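Local coordinates for protein fatty acid amide hydrolase (Candida albicans, PDB 6KVR) that probably hydrolyses monocarboxylic acid amides, fatty acid amides among them, to the carboxylate and ammonia, as a member of the amidase signature family, at residues E77-A80 with I81-S85; S99-E102 with V103-F107. All coordinates share one frame; numbering follows the deposited sequence.

Contact 1: E77-A80 with I81-S85; sequences EEFA and ITDLS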
ATOM      1  N   GLU A  77      42.346  15.298  14.663  1.00 37.61           N
ATOM      2  CA  GLU A  77      41.070  15.481  15.347  1.00 39.07           C
ATOM      3  C   GLU A  77      39.901  15.321  14.381  1.00 37.72           C
ATOM      4  O   GLU A  77      38.905  14.661  14.709  1.00 34.75           O
ATOM      5  CB  GLU A  77      41.021  16.866  15.996  1.00 38.24           C
ATOM      6  CG  GLU A  77      41.882  17.065  17.242  1.00 47.18           C
ATOM      7  CD  GLU A  77      43.378  17.157  16.931  1.00 56.30           C
ATOM      8  OE1 GLU A  77      43.766  17.765  15.896  1.00 50.38           O
ATOM      9  OE2 GLU A  77      44.177  16.652  17.753  1.00 64.47           O
ATOM     10  N   GLU A  78      40.006  15.928  13.190  1.00 38.00           N
ATOM     11  CA  GLU A  78      38.952  15.811  12.184  1.00 35.25           C
ATOM     12  C   GLU A  78      38.800  14.373  11.701  1.00 36.27           C
ATOM     13  O   GLU A  78      37.675  13.905  11.479  1.00 35.41           O
ATOM     14  CB  GLU A  78      39.242  16.745  11.010  1.00 38.05           C
ATOM     15  CG  GLU A  78      38.987  18.233  11.291  1.00 35.08           C
ATOM     16  CD  GLU A  78      39.638  19.131  10.244  1.00 41.32           C
ATOM     17  OE1 GLU A  78      40.754  18.787   9.794  1.00 40.86           O
ATOM     18  OE2 GLU A  78      39.038  20.173   9.863  1.00 42.31           O
ATOM     19  N   PHE A  79      39.918  13.651  11.538  1.00 35.77           N
ATOM     20  CA  PHE A  79      39.825  12.231  11.200  1.00 34.24           C
ATOM     21  C   PHE A  79      39.180  11.450  12.334  1.00 39.13           C
ATOM     22  O   PHE A  79      38.379  10.534  12.096  1.00 38.76           O
ATOM     23  CB  PHE A  79      41.206  11.651  10.888  1.00 30.14           C
ATOM     24  CG  PHE A  79      41.653  11.861   9.466  1.00 37.25           C
ATOM     25  CD1 PHE A  79      40.901  11.366   8.401  1.00 39.74           C
ATOM     26  CD2 PHE A  79      42.832  12.544   9.188  1.00 35.57           C
ATOM     27  CE1 PHE A  79      41.308  11.564   7.080  1.00 36.21           C
ATOM     28  CE2 PHE A  79      43.244  12.748   7.875  1.00 38.57           C
ATOM     29  CZ  PHE A  79      42.480  12.253   6.819  1.00 37.74           C
ATOM     30  N   ALA A  80      39.525  11.795  13.575  1.00 36.61           N
ATOM     31  CA  ALA A  80      38.966  11.088  14.719  1.00 40.94           C
ATOM     32  C   ALA A  80      37.463  11.294  14.795  1.00 38.00           C
ATOM     33  O   ALA A  80      36.713  10.361  15.103  1.00 35.45           O
ATOM     34  CB  ALA A  80      39.640  11.560  16.008  1.00 39.23           C
ATOM     35  N   ILE A  81      37.004  12.508  14.495  1.00 41.54           N
ATOM     36  CA  ILE A  81      35.574  12.784  14.507  1.00 35.90           C
ATOM     37  C   ILE A  81      34.883  12.085  13.337  1.00 38.77           C
ATOM     38  O   ILE A  81      33.941  11.303  13.533  1.00 38.41           O
ATOM     39  CB  ILE A  81      35.330  14.303  14.493  1.00 37.23           C
ATOM     40  CG1 ILE A  81      35.646  14.886  15.871  1.00 38.71           C
ATOM     41  CG2 ILE A  81      33.884  14.619  14.080  1.00 36.76           C
ATOM     42  CD1 ILE A  81      35.567  16.393  15.933  1.00 37.86           C
ATOM     43  N   THR A  82      35.365  12.327  12.107  1.00 34.19           N
ATOM     44  CA  THR A  82      34.673  11.884  10.901  1.00 34.29           C
ATOM     45  C   THR A  82      34.808  10.391  10.634  1.00 39.44           C
ATOM     46  O   THR A  82      34.173   9.898   9.700  1.00 42.36           O
ATOM     47  CB  THR A  82      35.153  12.660   9.662  1.00 31.59           C
ATOM     48  OG1 THR A  82      36.570  12.517   9.491  1.00 33.63           O
ATOM     49  CG2 THR A  82      34.814  14.118   9.791  1.00 28.27           C
ATOM     50  N   ASP A  83      35.583   9.648  11.420  1.00 38.34           N
ATOM     51  CA  ASP A  83      35.626   8.198  11.278  1.00 34.66           C
ATOM     52  C   ASP A  83      35.014   7.495  12.486  1.00 34.99           C
ATOM     53  O   ASP A  83      35.396   6.378  12.837  1.00 36.59           O
ATOM     54  CB  ASP A  83      37.053   7.717  11.014  1.00 35.83           C
ATOM     55  CG  ASP A  83      37.517   8.034   9.588  1.00 42.34           C
ATOM     56  OD1 ASP A  83      36.647   8.089   8.685  1.00 39.48           O
ATOM     57  OD2 ASP A  83      38.739   8.222   9.359  1.00 40.23           O
ATOM     58  N   LEU A  84      34.051   8.142  13.120  1.00 32.41           N
ATOM     59  CA  LEU A  84      33.185   7.495  14.091  1.00 36.83           C
ATOM     60  C   LEU A  84      31.819   7.282  13.445  1.00 37.02           C
ATOM     61  O   LEU A  84      31.377   8.104  12.639  1.00 30.89           O
ATOM     62  CB  LEU A  84      33.020   8.372  15.330  1.00 37.40           C
ATOM     63  CG  LEU A  84      34.022   8.413  16.473  1.00 42.22           C
ATOM     64  CD1 LEU A  84      33.519   9.436  17.497  1.00 38.27           C
ATOM     65  CD2 LEU A  84      34.283   7.041  17.083  1.00 45.38           C
ATOM     66  N   SER A  85      31.146   6.188  13.808  1.00 35.51           N
ATOM     67  CA  SER A  85      29.778   6.005  13.340  1.00 34.85           C
ATOM     68  C   SER A  85      28.888   7.112  13.889  1.00 38.29           C
ATOM     69  O   SER A  85      29.163   7.697  14.941  1.00 37.56           O
ATOM     70  CB  SER A  85      29.222   4.651  13.768  1.00 37.64           C
ATOM     71  OG  SER A  85      28.842   4.688  15.133  1.00 38.72           O
TER

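Contact 2: S99-E102 with V103-F107; sequences SSVE and VFKAF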
ATOM      1  N   SER A  99      31.281  18.923  21.091  1.00 37.06           N
ATOM      2  CA  SER A  99      30.331  19.943  20.704  1.00 36.60           C
ATOM      3  C   SER A  99      29.756  19.612  19.330  1.00 38.13           C
ATOM      4  O   SER A  99      30.351  18.878  18.535  1.00 35.63           O
ATOM      5  CB  SER A  99      30.996  21.320  20.698  1.00 37.51           C
ATOM      6  OG  SER A  99      31.737  21.539  19.513  1.00 41.69           O
ATOM      7  N   SER A 100      28.557  20.125  19.067  1.00 37.38           N
ATOM      8  CA  SER A 100      27.997  19.953  17.732  1.00 39.09           C
ATOM      9  C   SER A 100      28.804  20.742  16.721  1.00 32.48           C
ATOM     10  O   SER A 100      29.038  20.274  15.601  1.00 34.21           O
ATOM     11  CB  SER A 100      26.531  20.383  17.699  1.00 34.00           C
ATOM     12  OG  SER A 100      25.743  19.449  18.387  1.00 39.82           O
ATOM     13  N   VAL A 101      29.260  21.930  17.119  1.00 36.13           N
ATOM     14  CA  VAL A 101      30.024  22.790  16.222  1.00 32.85           C
ATOM     15  C   VAL A 101      31.282  22.079  15.730  1.00 36.43           C
ATOM     16  O   VAL A 101      31.559  22.030  14.524  1.00 34.68           O
ATOM     17  CB  VAL A 101      30.362  24.112  16.927  1.00 34.83           C
ATOM     18  CG1 VAL A 101      31.408  24.882  16.126  1.00 27.42           C
ATOM     19  CG2 VAL A 101      29.086  24.937  17.129  1.00 35.52           C
ATOM     20  N   GLU A 102      32.066  21.516  16.651  1.00 35.43           N
ATOM     21  CA  GLU A 102      33.299  20.859  16.247  1.00 34.41           C
ATOM     22  C   GLU A 102      33.015  19.640  15.364  1.00 31.96           C
ATOM     23  O   GLU A 102      33.730  19.396  14.384  1.00 29.58           O
ATOM     24  CB  GLU A 102      34.108  20.518  17.500  1.00 32.19           C
ATOM     25  CG  GLU A 102      34.013  19.108  18.009  1.00 39.08           C
ATOM     26  CD  GLU A 102      34.800  18.916  19.302  1.00 49.20           C
ATOM     27  OE1 GLU A 102      36.049  19.074  19.289  1.00 43.72           O
ATOM     28  OE2 GLU A 102      34.159  18.632  20.337  1.00 48.15           O
ATOM     29  N   VAL A 103      31.942  18.898  15.655  1.00 32.62           N
ATOM     30  CA  VAL A 103      31.589  17.762  14.810  1.00 28.44           C
ATOM     31  C   VAL A 103      31.181  18.237  13.420  1.00 30.02           C
ATOM     32  O   VAL A 103      31.549  17.628  12.409  1.00 28.92           O
ATOM     33  CB  VAL A 103      30.490  16.923  15.481  1.00 35.53           C
ATOM     34  CG1 VAL A 103      29.815  15.992  14.463  1.00 33.54           C
ATOM     35  CG2 VAL A 103      31.086  16.122  16.631  1.00 36.92           C
ATOM     36  N   PHE A 104      30.462  19.362  13.341  1.00 31.91           N
ATOM     37  CA  PHE A 104      30.054  19.893  12.045  1.00 30.98           C
ATOM     38  C   PHE A 104      31.247  20.339  11.208  1.00 29.50           C
ATOM     39  O   PHE A 104      31.304  20.070  10.001  1.00 29.24           O
ATOM     40  CB  PHE A 104      29.094  21.061  12.235  1.00 33.23           C
ATOM     41  CG  PHE A 104      28.722  21.729  10.948  1.00 31.10           C
ATOM     42  CD1 PHE A 104      27.833  21.124  10.074  1.00 26.85           C
ATOM     43  CD2 PHE A 104      29.296  22.933  10.591  1.00 28.45           C
ATOM     44  CE1 PHE A 104      27.506  21.734   8.891  1.00 31.08           C
ATOM     45  CE2 PHE A 104      28.974  23.545   9.409  1.00 30.10           C
ATOM     46  CZ  PHE A 104      28.085  22.949   8.550  1.00 27.69           C
ATOM     47  N   LYS A 105      32.193  21.054  11.822  1.00 32.87           N
ATOM     48  CA  LYS A 105      33.305  21.631  11.067  1.00 30.65           C
ATOM     49  C   LYS A 105      34.178  20.550  10.442  1.00 32.44           C
ATOM     50  O   LYS A 105      34.726  20.743   9.347  1.00 30.74           O
ATOM     51  CB  LYS A 105      34.145  22.529  11.975  1.00 30.52           C
ATOM     52  CG  LYS A 105      33.366  23.640  12.662  1.00 39.09           C
ATOM     53  CD  LYS A 105      34.286  24.738  13.176  1.00 44.33           C
ATOM     54  CE  LYS A 105      33.845  26.106  12.702  1.00 50.31           C
ATOM     55  NZ  LYS A 105      34.242  26.311  11.277  1.00 53.94           N
ATOM     56  N   ALA A 106      34.336  19.412  11.124  1.00 31.27           N
ATOM     57  CA  ALA A 106      35.101  18.321  10.533  1.00 30.03           C
ATOM     58  C   ALA A 106      34.407  17.796   9.284  1.00 32.37           C
ATOM     59  O   ALA A 106      35.005  17.747   8.202  1.00 33.23           O
ATOM     60  CB  ALA A 106      35.310  17.205  11.553  1.00 28.73           C
ATOM     61  N   PHE A 107      33.122  17.440   9.412  1.00 30.70           N
ATOM     62  CA  PHE A 107      32.367  16.945   8.269  1.00 28.95           C
ATOM     63  C   PHE A 107      32.275  17.995   7.168  1.00 25.63           C
ATOM     64  O   PHE A 107      32.396  17.672   5.979  1.00 27.39           O
ATOM     65  CB  PHE A 107      30.973  16.501   8.724  1.00 26.15           C
ATOM     66  CG  PHE A 107      30.961  15.143   9.352  1.00 29.66           C
ATOM     67  CD1 PHE A 107      31.024  14.006   8.562  1.00 25.92           C
ATOM     68  CD2 PHE A 107      30.906  15.001  10.732  1.00 28.93           C
ATOM     69  CE1 PHE A 107      31.030  12.758   9.134  1.00 28.57           C
ATOM     70  CE2 PHE A 107      30.915  13.754  11.313  1.00 27.88           C
ATOM     71  CZ  PHE A 107      30.971  12.626  10.514  1.00 32.71           C
TER

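Contact 1: E77-A80 with I81-S85
Ile81 and Ala80 have the largest share in this local contact along one turn of helix, followed by Phe79. Ile81 N donates to Glu77 O at 2.9 Å, and its CG1, anti to its own carbonyl carbon (chi1 -74°), lies against that same oxygen at 3.5 Å. Beyond the segments the isoleucine meets Glu102, Ala106 and Leu89 of the two following helices. Ala80, an exposed residue, points its CB away from the following segment, although CB still comes within 3.2 Å of Ile81 N; Leu84 CG packs 3.6 Å from Ala80 O. The arrangement is the C-terminal end of helix 76-82, where Asp83 is the first residue to leave helical geometry and its N reaches Phe79 O only in a weak bond. Phe79 and Asp83 point the same way, side by side; ring and carboxylate planes differ by 27°, with Phe79 CD1 3.9 Å from Asp83 OD2. Tyr69 meets the Phe79 ring and its OH is hydrogen-bonded to Asp83 OD2, while Arg110 and Arg301 form salt bridges with OD1, a pairing that would favour the ionised carboxylate. One residue earlier in each segment, Glu78 O is gripped twice by Thr82, from opposite faces of its carbonyl plane: by N at 2.9 Å and by OG1 at 2.7 Å, OG1 being also hydrogen-bonded to Arg110.

Contact 2: S99-E102 with V103-F107
With CG anti to its own carbonyl carbon (chi1 -56°), Lys105 lays CG and CD back over the preceding turn, before the chain bends away, and CG passes 3.1 Å from Val101 O. The valine's CG1, anti to its backbone N (chi1 168°), comes alongside at 4.1 Å from Lys105 CD, and the two side chains point the same way. These are the first two turns of helix 100-118, opened by a capping box. Ser99, the N-cap, accepts Glu102 N on OG, and in return its own N donates at 3.0 Å to Glu102 OE2, which is met on the anti side of the carboxylate. Two backbone N-H groups of the opening turn, those of Ser100 and Val101, are taken by Asp137 of helix 126-143, whose negative charge would suit the positive end of the helix dipole. Val103 N donates to Ser99 O at 3.3 Å, the first main-chain bond of the helix between these segments, and Val103 CG2 rests against the same oxygen. The following bonds are shorter: Phe104 N to Ser100 O, 2.8 Å, and Lys105 N to Val101 O, 2.9 Å. Ala106 N adds a weak bond to Glu102 O, and its CB stands 3.9 Å from that oxygen.

Contacts 1 and 2 illustrate the two ends of a helix, one finishing and one starting, in neighbouring helices whose contact centres lie about 10 Å apart. Both are partly buried, with four of the touching residues buried in contact 2 against two in contact 1. Where the two contacts touch each other the meeting is by packing, mainly of aliphatic carbons: Thr82 CG2 packs on Ala106 CB at 3.6 Å, and Ile81 CD1 on Glu102 CG at 3.8 Å. Helix 86-94, which separates them in sequence, meets both through Leu89. The chemistry follows position, for the C-terminal end gathers arginines around an aspartate and the N-terminal end offers backbone N-H groups to serine, glutamate and aspartate.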